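Local coordinates for aminotransferase class I and II (Streptococcus suis 89/1591, PDB 3OP7), which is a PLP-dependent aminotransferase that probably moves amino groups between amino acids and 2-oxo acids through its lysine-bound cofactor, at residues Glu35-Leu40 with Gln264-His269; Pro66-Ser71 with Ile229-Val234; Tyr49-Gly54 with Asp259-Gln264. All coordinates share one frame; numbering follows the deposited sequence.

Contacts 1 and 3 both lean on helix 257-268, and Gln264 belongs to both. Helix 34-41 lies against it in contact 1, and the next helix, 45-53, in contact 3. Contact 2 joins helix 66-73 to strand 232-235 of the large sheet. Its four touching residues are all buried, and an aromatic ring meets side chains and a backbone carbonyl there. Contact 1 is also buried, but is built mostly from leucine methyls. Contact 3 lies nearer the surface, where a lysine chain covers part of a leucine. Contacts 1 and 2 meet directly, since Leu267 packs on Phe68. No hydrogen bond crosses any of the three.

Contact 1: Glu35-Leu40 with Gln264-His269; sequences EELFAL and QLALAH
Leu37 and Leu265 meet through their methyl ends between helix 34-41 and helix 257-268. From Leu37 CA the bond to CB already points toward the other helix. CG stands anti to the backbone N (chi1 -179°), which carries the branch straight on across the gap. Leu37 CG lies 4.2 Å from Leu265 CD2. At the fork the two methyls part. Leu37 CD2 goes to Leu265 CD2, 4.0 Å away, and Leu37 CD1 comes within 4.2 Å of Ala266 CA and also faces its CB. The two leucine side chains run past each other in opposite directions. The axes of the two short segments stay 10.4 Å apart and make an angle of 40°, so the side chains, not the backbones, fill the space.

In this fold type I aminotransferase, helix 257-268 leads into the long helix 270-294. His269 sits at the junction, at the N-cap position. Its ND1 donates to Leu265 O at 3.1 Å, with the acceptor in the ring plane at the edge. The N-H...O angle is 164°, and the bond limits rotation of the imidazole. Ile273 of the long helix touches both Leu37 and Ala266.

Phe38 reaches the same methyl by another route. Its CB starts away from the partner helix, yet the ring comes back to it, and the Phe38 and Leu265 side chains cross at about a right angle. Phe38 CE1 is 3.9 Å from Leu265 CD2, which lies at the ring edge near its plane. Phe48 meets the Phe38 ring edge-to-face.

Contact 2: Pro66-Ser71 with Ile229-Val234; sequences PAFKKS and IRIGWV
Phe68 carries the contact from helix 66-73, meeting Ile231, Gly232 and Trp233. Pro66, in the first turn, rests on Trp61, and Ala67 turns to Gln264 of helix 257-268. The backbone N of Phe68 bonds to Ser65 OG. The Phe68 side chain points toward the strand. A chi1 of 175° swings the ring away from the Phe68 N and out to the strand, and its far end does the touching. Phe68 CE1 is 3.5 Å from Ile231 CG2, a close apolar contact. The two side chains pass in opposite directions. Phe68 CZ packs at 3.6 Å against Gly232 O, as a van der Waals contact. The same CZ lies 3.9 Å from Trp233 CE3. The approach is oblique, and the two ring planes stand steeply to one another, at about 75°. The CB of Trp233 also lies close to this corner of the ring. The polar end of Trp233 is used elsewhere, as its NE1 bonds to Tyr76 OH.

Further along the helix, Lys69 forms a salt bridge with Glu63. Ser71 packs on Leu267, which also touches Phe68. Ile84 and Gln86 of strand 84-87 press on Phe68 as well, so the ring is wedged between the sheet edge and helix 257-268.

Strand 232-235 lies between strands 84-87 and 214-219, antiparallel to both. Just before it, Arg230 NH1 bonds to the phosphate oxygen OP3 of the cofactor-lysine adduct at position 222. Arg230 also bonds to Met252 O and Cys254 O of the second subunit. An arginine on the cofactor phosphate beside the subunit boundary is characteristic of the fold type I aminotransferase active site.

Contact 3: Tyr49-Gly54 with Asp259-Gln264; sequences YKKLQG and DDLVAQ
No flat group joins Lys51 and Leu52 to Leu261; the flat groups here are the Gln264 amide and the Asp260 carboxylate, one turn apart on helix 257-268. Gln264 NE2 donates to Asp260 OD2 at 2.9 Å, with an N-H...O angle of 151°. The acceptor lies near the amide plane. The amide N meets OD2 on its syn side, but stands 35° out of the carboxylate plane. The other oxygen, Asp260 OD1, takes bonds from Ser65 OG and Gln86 NE2. The carboxylate is therefore held at both oxygens.

The contact across the helices is apolar and centred on Leu261. The Lys51 chain is extended and runs obliquely over the leucine. Lys51 CE lies 3.7 Å from Leu261 CD2. This last methylene and the ammonium nitrogen beyond it, with Lys51 NZ 4.0 Å from the same Leu261 CD2, lie over this methyl. On the other branch, Leu52 CB is 4.2 Å from Leu261 CD1. Leu261 has two conformers, so which methyl meets which partner is doubtful.

Phe48 of helix 45-53 also touches Leu261. Beyond it, Tyr49 stacks on Tyr49 of the second subunit, and Leu52 touches Leu34 there. Helix 45-53 thus lies between helix 257-268 and the dimer partner, with helix 34-41 beside it and helix 66-73 touching Gln264 and Asp260.

Contact 1: Glu35-Leu40 with Gln264-His269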
loop_
_atom_site.group_PDB
_atom_site.type_symbol
_atom_site.label_atom_id
_atom_site.label_comp_id
_atom_site.label_asym_id
_atom_site.label_seq_id
_atom_site.Cartn_x
_atom_site.Cartn_y
_atom_site.Cartn_z
ATOM N N GLU A 35 -22.233 -2.015 11.408
ATOM C CA GLU A 35 -23.620 -2.244 11.835
ATOM C C GLU A 35 -24.531 -2.581 10.648
ATOM O O GLU A 35 -25.280 -3.543 10.698
ATOM C CB GLU A 35 -24.162 -0.984 12.524
ATOM C CG GLU A 35 -25.679 -0.959 12.764
ATOM C CD GLU A 35 -26.082 -1.225 14.183
ATOM O OE1 GLU A 35 -25.319 -0.872 15.120
ATOM O OE2 GLU A 35 -27.205 -1.765 14.352
ATOM N N GLU A 36 -24.462 -1.769 9.602
ATOM C CA GLU A 36 -25.275 -1.988 8.409
ATOM C C GLU A 36 -24.854 -3.271 7.695
ATOM O O GLU A 36 -25.700 -4.002 7.171
ATOM C CB GLU A 36 -25.238 -0.782 7.433
ATOM C CG GLU A 36 -26.382 -0.823 6.398
ATOM C CD GLU A 36 -26.406 0.275 5.334
ATOM O OE1 GLU A 36 -25.633 1.258 5.412
ATOM O OE2 GLU A 36 -27.234 0.128 4.397
ATOM N N LEU A 37 -23.547 -3.544 7.642
ATOM C CA LEU A 37 -23.092 -4.797 7.035
ATOM C C LEU A 37 -23.573 -6.032 7.799
ATOM O O LEU A 37 -24.029 -7.005 7.181
ATOM C CB LEU A 37 -21.581 -4.854 6.915
ATOM C CG LEU A 37 -20.966 -6.095 6.273
ATOM C CD1 LEU A 37 -21.495 -6.354 4.831
ATOM C CD2 LEU A 37 -19.399 -6.022 6.318
ATOM N N PHE A 38 -23.548 -5.978 9.128
ATOM C CA PHE A 38 -24.086 -7.076 9.912
ATOM C C PHE A 38 -25.569 -7.263 9.606
ATOM O O PHE A 38 -26.037 -8.391 9.441
ATOM C CB PHE A 38 -23.913 -6.815 11.403
ATOM C CG PHE A 38 -22.475 -6.863 11.897
ATOM C CD1 PHE A 38 -21.568 -7.754 11.370
ATOM C CD2 PHE A 38 -22.081 -6.074 12.962
ATOM C CE1 PHE A 38 -20.284 -7.824 11.873
ATOM C CE2 PHE A 38 -20.792 -6.141 13.460
ATOM C CZ PHE A 38 -19.897 -7.022 12.919
ATOM N N ALA A 39 -26.304 -6.153 9.530
ATOM C CA ALA A 39 -27.746 -6.209 9.295
ATOM C C ALA A 39 -28.096 -6.810 7.940
ATOM O O ALA A 39 -28.952 -7.687 7.852
ATOM C CB ALA A 39 -28.400 -4.812 9.450
ATOM N N LEU A 40 -27.451 -6.352 6.874
ATOM C CA LEU A 40 -27.799 -6.872 5.564
ATOM C C LEU A 40 -27.314 -8.327 5.372
ATOM O O LEU A 40 -27.895 -9.082 4.589
ATOM C CB LEU A 40 -27.363 -5.916 4.444
ATOM C CG LEU A 40 -25.894 -5.693 4.223
ATOM C CD1 LEU A 40 -25.349 -6.941 3.517
ATOM C CD2 LEU A 40 -25.613 -4.406 3.391
ATOM N N GLN A 264 -14.201 -11.008 3.898
ATOM C CA GLN A 264 -14.771 -12.360 3.820
ATOM C C GLN A 264 -16.314 -12.256 3.982
ATOM O O GLN A 264 -17.089 -12.865 3.254
ATOM C CB GLN A 264 -14.228 -13.250 4.932
ATOM C CG GLN A 264 -12.769 -13.692 4.790
ATOM C CD GLN A 264 -12.320 -14.575 5.936
ATOM O OE1 GLN A 264 -12.986 -15.559 6.288
ATOM N NE2 GLN A 264 -11.223 -14.214 6.543
ATOM N N LEU A 265 -16.721 -11.538 5.026
ATOM C CA LEU A 265 -18.152 -11.315 5.306
ATOM C C LEU A 265 -18.875 -10.603 4.154
ATOM O O LEU A 265 -19.968 -11.044 3.725
ATOM C CB LEU A 265 -18.295 -10.536 6.612
ATOM C CG LEU A 265 -19.715 -10.223 7.087
ATOM C CD1 LEU A 265 -20.554 -11.508 7.272
ATOM C CD2 LEU A 265 -19.615 -9.443 8.407
ATOM N N ALA A 266 -18.313 -9.507 3.646
ATOM C CA ALA A 266 -18.918 -8.770 2.541
ATOM C C ALA A 266 -19.036 -9.623 1.294
ATOM O O ALA A 266 -20.102 -9.665 0.643
ATOM C CB ALA A 266 -18.129 -7.474 2.231
ATOM N N LEU A 267 -17.989 -10.349 0.953
ATOM C CA LEU A 267 -18.035 -11.191 -0.258
ATOM C C LEU A 267 -19.018 -12.359 -0.146
ATOM O O LEU A 267 -19.666 -12.742 -1.134
ATOM C CB LEU A 267 -16.616 -11.707 -0.552
ATOM C CG LEU A 267 -15.772 -10.627 -1.176
ATOM C CD1 LEU A 267 -14.294 -10.949 -1.013
ATOM C CD2 LEU A 267 -16.104 -10.397 -2.645
ATOM N N ALA A 268 -19.164 -12.883 1.052
ATOM C CA ALA A 268 -20.127 -13.949 1.339
ATOM C C ALA A 268 -21.555 -13.464 1.188
ATOM O O ALA A 268 -22.455 -14.266 0.995
ATOM C CB ALA A 268 -19.885 -14.591 2.751
ATOM N N HIS A 269 -21.766 -12.152 1.214
ATOM C CA HIS A 269 -23.094 -11.580 1.034
ATOM C C HIS A 269 -23.070 -10.499 -0.033
ATOM O O HIS A 269 -23.781 -9.513 0.049
ATOM C CB HIS A 269 -23.560 -11.050 2.374
ATOM C CG HIS A 269 -23.703 -12.122 3.402
ATOM N ND1 HIS A 269 -22.666 -12.489 4.235
ATOM C CD2 HIS A 269 -24.736 -12.948 3.696
ATOM C CE1 HIS A 269 -23.072 -13.478 5.020
ATOM N NE2 HIS A 269 -24.316 -13.775 4.711
#

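Contact 2: Pro66-Ser71 with Ile229-Val234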
loop_
_atom_site.group_PDB
_atom_site.type_symbol
_atom_site.label_atom_id
_atom_site.label_comp_id
_atom_site.label_asym_id
_atom_site.label_seq_id
_atom_site.Cartn_x
_atom_site.Cartn_y
_atom_site.Cartn_z
ATOM N N PRO A 66 -8.364 -17.987 2.735
ATOM C CA PRO A 66 -8.919 -18.939 1.768
ATOM C C PRO A 66 -10.352 -18.589 1.383
ATOM O O PRO A 66 -10.769 -18.776 0.216
ATOM C CB PRO A 66 -8.821 -20.267 2.527
ATOM C CG PRO A 66 -7.645 -20.074 3.436
ATOM C CD PRO A 66 -7.752 -18.671 3.889
ATOM N N ALA A 67 -11.116 -18.065 2.334
ATOM C CA ALA A 67 -12.513 -17.667 2.049
ATOM C C ALA A 67 -12.541 -16.466 1.094
ATOM O O ALA A 67 -13.335 -16.418 0.176
ATOM C CB ALA A 67 -13.268 -17.333 3.352
ATOM N N PHE A 68 -11.653 -15.502 1.333
ATOM C CA PHE A 68 -11.489 -14.356 0.417
ATOM C C PHE A 68 -11.162 -14.824 -1.006
ATOM O O PHE A 68 -11.828 -14.465 -1.974
ATOM C CB PHE A 68 -10.401 -13.415 0.934
ATOM C CG PHE A 68 -10.097 -12.300 0.010
ATOM C CD1 PHE A 68 -10.873 -11.157 0.022
ATOM C CD2 PHE A 68 -9.016 -12.378 -0.859
ATOM C CE1 PHE A 68 -10.578 -10.094 -0.842
ATOM C CE2 PHE A 68 -8.717 -11.303 -1.777
ATOM C CZ PHE A 68 -9.506 -10.167 -1.754
ATOM N N LYS A 69 -10.140 -15.673 -1.130
ATOM C CA LYS A 69 -9.741 -16.137 -2.454
ATOM C C LYS A 69 -10.832 -16.905 -3.138
ATOM O O LYS A 69 -11.072 -16.690 -4.326
ATOM C CB LYS A 69 -8.443 -16.974 -2.417
ATOM C CG LYS A 69 -7.226 -16.202 -2.047
ATOM C CD LYS A 69 -6.032 -17.183 -2.145
ATOM C CE LYS A 69 -4.746 -16.502 -1.886
ATOM N NZ LYS A 69 -3.554 -17.433 -2.157
ATOM N N LYS A 70 -11.494 -17.800 -2.424
ATOM C CA LYS A 70 -12.599 -18.572 -3.029
ATOM C C LYS A 70 -13.767 -17.672 -3.446
ATOM O O LYS A 70 -14.240 -17.784 -4.575
ATOM C CB LYS A 70 -13.127 -19.625 -2.070
ATOM C CG LYS A 70 -14.215 -20.548 -2.635
ATOM C CD LYS A 70 -13.684 -21.382 -3.785
ATOM C CE LYS A 70 -14.675 -22.422 -4.239
ATOM N NZ LYS A 70 -14.166 -23.241 -5.395
ATOM N N SER A 71 -14.217 -16.801 -2.549
ATOM C CA SER A 71 -15.388 -15.953 -2.830
ATOM C C SER A 71 -15.100 -15.027 -4.017
ATOM O O SER A 71 -15.946 -14.881 -4.875
ATOM C CB SER A 71 -15.784 -15.114 -1.625
ATOM O OG SER A 71 -16.267 -15.931 -0.556
ATOM N N ILE A 229 -11.827 -0.430 4.553
ATOM C CA ILE A 229 -11.037 -1.626 4.860
ATOM C C ILE A 229 -9.812 -1.794 3.935
ATOM O O ILE A 229 -8.940 -2.635 4.193
ATOM C CB ILE A 229 -11.885 -2.917 4.887
ATOM C CG1 ILE A 229 -12.476 -3.251 3.500
ATOM C CG2 ILE A 229 -12.970 -2.801 5.980
ATOM C CD1 ILE A 229 -13.320 -4.559 3.442
ATOM N N ARG A 230 -9.716 -1.010 2.854
ATOM C CA ARG A 230 -8.590 -1.043 1.946
ATOM C C ARG A 230 -8.321 -2.515 1.448
ATOM O O ARG A 230 -7.245 -3.079 1.673
ATOM C CB ARG A 230 -7.321 -0.401 2.558
ATOM C CG ARG A 230 -7.484 0.904 3.269
ATOM C CD ARG A 230 -8.098 2.031 2.466
ATOM N NE ARG A 230 -7.422 2.269 1.214
ATOM C CZ ARG A 230 -7.940 2.106 0.007
ATOM N NH1 ARG A 230 -9.212 1.794 -0.150
ATOM N NH2 ARG A 230 -7.189 2.356 -1.059
ATOM N N ILE A 231 -9.315 -3.109 0.809
ATOM C CA ILE A 231 -9.220 -4.466 0.262
ATOM C C ILE A 231 -9.590 -4.473 -1.213
ATOM O O ILE A 231 -10.700 -4.162 -1.592
ATOM C CB ILE A 231 -10.115 -5.489 0.994
ATOM C CG1 ILE A 231 -9.715 -5.642 2.463
ATOM C CG2 ILE A 231 -10.171 -6.844 0.259
ATOM C CD1 ILE A 231 -8.406 -6.439 2.671
ATOM N N GLY A 232 -8.613 -4.906 -1.994
ATOM C CA GLY A 232 -8.754 -5.191 -3.386
ATOM C C GLY A 232 -8.119 -6.511 -3.765
ATOM O O GLY A 232 -7.700 -7.293 -2.876
ATOM N N TRP A 233 -8.073 -6.777 -5.072
ATOM C CA TRP A 233 -7.348 -7.938 -5.537
ATOM C C TRP A 233 -6.901 -7.775 -6.973
ATOM O O TRP A 233 -7.410 -6.933 -7.722
ATOM C CB TRP A 233 -8.232 -9.187 -5.437
ATOM C CG TRP A 233 -9.517 -9.154 -6.218
ATOM C CD1 TRP A 233 -9.688 -9.550 -7.539
ATOM C CD2 TRP A 233 -10.814 -8.690 -5.789
ATOM N NE1 TRP A 233 -11.003 -9.400 -7.910
ATOM C CE2 TRP A 233 -11.706 -8.890 -6.857
ATOM C CE3 TRP A 233 -11.316 -8.150 -4.595
ATOM C CZ2 TRP A 233 -13.054 -8.548 -6.764
ATOM C CZ3 TRP A 233 -12.643 -7.835 -4.511
ATOM C CH2 TRP A 233 -13.486 -8.026 -5.588
ATOM N N VAL A 234 -5.935 -8.621 -7.321
ATOM C CA VAL A 234 -5.628 -8.929 -8.703
ATOM C C VAL A 234 -6.065 -10.360 -9.026
ATOM O O VAL A 234 -5.822 -11.280 -8.204
ATOM C CB VAL A 234 -4.109 -8.836 -8.941
ATOM C CG1 VAL A 234 -3.774 -9.083 -10.417
ATOM C CG2 VAL A 234 -3.580 -7.506 -8.429
#

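Contact 3: Tyr49-Gly54 with Asp259-Gln264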
loop_
_atom_site.group_PDB
_atom_site.type_symbol
_atom_site.label_atom_id
_atom_site.label_comp_id
_atom_site.label_asym_id
_atom_site.label_seq_id
_atom_site.Cartn_x
_atom_site.Cartn_y
_atom_site.Cartn_z
ATOM N N TYR A 49 -17.251 -10.283 16.707
ATOM C CA TYR A 49 -16.287 -9.658 17.621
ATOM C C TYR A 49 -15.511 -10.684 18.436
ATOM O O TYR A 49 -14.346 -10.467 18.738
ATOM C CB TYR A 49 -16.955 -8.668 18.544
ATOM C CG TYR A 49 -17.519 -7.459 17.800
ATOM C CD1 TYR A 49 -16.749 -6.751 16.900
ATOM C CD2 TYR A 49 -18.826 -7.027 18.027
ATOM C CE1 TYR A 49 -17.284 -5.647 16.189
ATOM C CE2 TYR A 49 -19.340 -5.946 17.367
ATOM C CZ TYR A 49 -18.601 -5.268 16.460
ATOM O OH TYR A 49 -19.151 -4.192 15.836
ATOM N N LYS A 50 -16.175 -11.773 18.798
ATOM C CA LYS A 50 -15.512 -12.845 19.522
ATOM C C LYS A 50 -14.383 -13.421 18.675
ATOM O O LYS A 50 -13.290 -13.621 19.181
ATOM C CB LYS A 50 -16.499 -13.952 19.930
ATOM C CG LYS A 50 -15.901 -14.935 20.945
ATOM C CD LYS A 50 -17.006 -15.692 21.737
ATOM C CE LYS A 50 -16.461 -16.549 22.894
ATOM N NZ LYS A 50 -17.562 -16.996 23.836
ATOM N N LYS A 51 -14.645 -13.682 17.406
ATOM C CA LYS A 51 -13.636 -14.223 16.518
ATOM C C LYS A 51 -12.497 -13.199 16.362
ATOM O O LYS A 51 -11.328 -13.515 16.540
ATOM C CB LYS A 51 -14.232 -14.549 15.165
ATOM C CG LYS A 51 -13.218 -15.097 14.127
ATOM C CD LYS A 51 -14.018 -15.705 13.018
ATOM C CE LYS A 51 -13.204 -16.051 11.799
ATOM N NZ LYS A 51 -14.220 -16.447 10.749
ATOM N N LEU A 52 -12.870 -11.955 16.069
ATOM C CA LEU A 52 -11.886 -10.892 15.877
ATOM C C LEU A 52 -10.990 -10.722 17.087
ATOM O O LEU A 52 -9.779 -10.619 16.935
ATOM C CB LEU A 52 -12.582 -9.569 15.589
ATOM C CG LEU A 52 -11.656 -8.346 15.582
ATOM C CD1 LEU A 52 -10.681 -8.428 14.412
ATOM C CD2 LEU A 52 -12.497 -7.019 15.569
ATOM N N GLN A 53 -11.596 -10.656 18.258
ATOM C CA GLN A 53 -10.932 -10.253 19.503
ATOM C C GLN A 53 -9.778 -11.178 19.904
ATOM O O GLN A 53 -8.801 -10.749 20.508
ATOM C CB GLN A 53 -11.971 -10.216 20.620
ATOM C CG GLN A 53 -11.464 -9.837 21.978
ATOM C CD GLN A 53 -12.554 -9.288 22.907
ATOM O OE1 GLN A 53 -13.491 -8.626 22.455
ATOM N NE2 GLN A 53 -12.418 -9.567 24.220
ATOM N N GLY A 54 -9.911 -12.438 19.528
ATOM C CA GLY A 54 -8.901 -13.440 19.811
ATOM C C GLY A 54 -7.948 -13.766 18.689
ATOM O O GLY A 54 -7.092 -14.666 18.859
ATOM N N ASP A 259 -9.297 -6.207 8.152
ATOM C CA ASP A 259 -9.756 -5.812 6.809
ATOM C C ASP A 259 -10.179 -7.045 5.959
ATOM O O ASP A 259 -11.234 -7.095 5.310
ATOM C CB ASP A 259 -8.688 -4.966 6.126
ATOM C CG ASP A 259 -8.327 -3.710 6.909
ATOM O OD1 ASP A 259 -9.214 -3.148 7.588
ATOM O OD2 ASP A 259 -7.119 -3.298 6.818
ATOM N N ASP A 260 -9.336 -8.074 5.960
ATOM C CA ASP A 260 -9.649 -9.336 5.329
ATOM C C ASP A 260 -10.888 -10.025 5.948
ATOM O O ASP A 260 -11.679 -10.633 5.241
ATOM C CB ASP A 260 -8.425 -10.261 5.331
ATOM C CG ASP A 260 -8.784 -11.697 4.958
ATOM O OD1 ASP A 260 -8.777 -12.047 3.771
ATOM O OD2 ASP A 260 -9.047 -12.460 5.906
ATOM N N LEU A 261 -11.036 -9.975 7.277
ATOM C CA LEU A 261 -12.206 -10.563 7.965
ATOM C C LEU A 261 -13.497 -9.916 7.472
ATOM O O LEU A 261 -14.478 -10.618 7.161
ATOM C CB LEU A 261 -12.088 -10.364 9.471
ATOM C CG LEU A 261 -12.097 -11.493 10.492
ATOM C CD1 LEU A 261 -12.909 -11.025 11.682
ATOM C CD2 LEU A 261 -12.560 -12.899 9.976
ATOM N N VAL A 262 -13.511 -8.586 7.406
ATOM C CA VAL A 262 -14.684 -7.868 6.887
ATOM C C VAL A 262 -14.883 -8.217 5.422
ATOM O O VAL A 262 -16.024 -8.436 4.993
ATOM C CB VAL A 262 -14.588 -6.332 7.069
ATOM C CG1 VAL A 262 -15.779 -5.613 6.410
ATOM C CG2 VAL A 262 -14.461 -5.985 8.577
ATOM N N ALA A 263 -13.790 -8.334 4.670
ATOM C CA ALA A 263 -13.922 -8.654 3.231
ATOM C C ALA A 263 -14.582 -10.032 3.059
ATOM O O ALA A 263 -15.388 -10.194 2.181
ATOM C CB ALA A 263 -12.544 -8.630 2.529
ATOM N N GLN A 264 -14.201 -11.008 3.898
ATOM C CA GLN A 264 -14.771 -12.360 3.820
ATOM C C GLN A 264 -16.314 -12.256 3.982
ATOM O O GLN A 264 -17.089 -12.865 3.254
ATOM C CB GLN A 264 -14.228 -13.250 4.932
ATOM C CG GLN A 264 -12.769 -13.692 4.790
ATOM C CD GLN A 264 -12.320 -14.575 5.936
ATOM O OE1 GLN A 264 -12.986 -15.559 6.288
ATOM N NE2 GLN A 264 -11.223 -14.214 6.543
#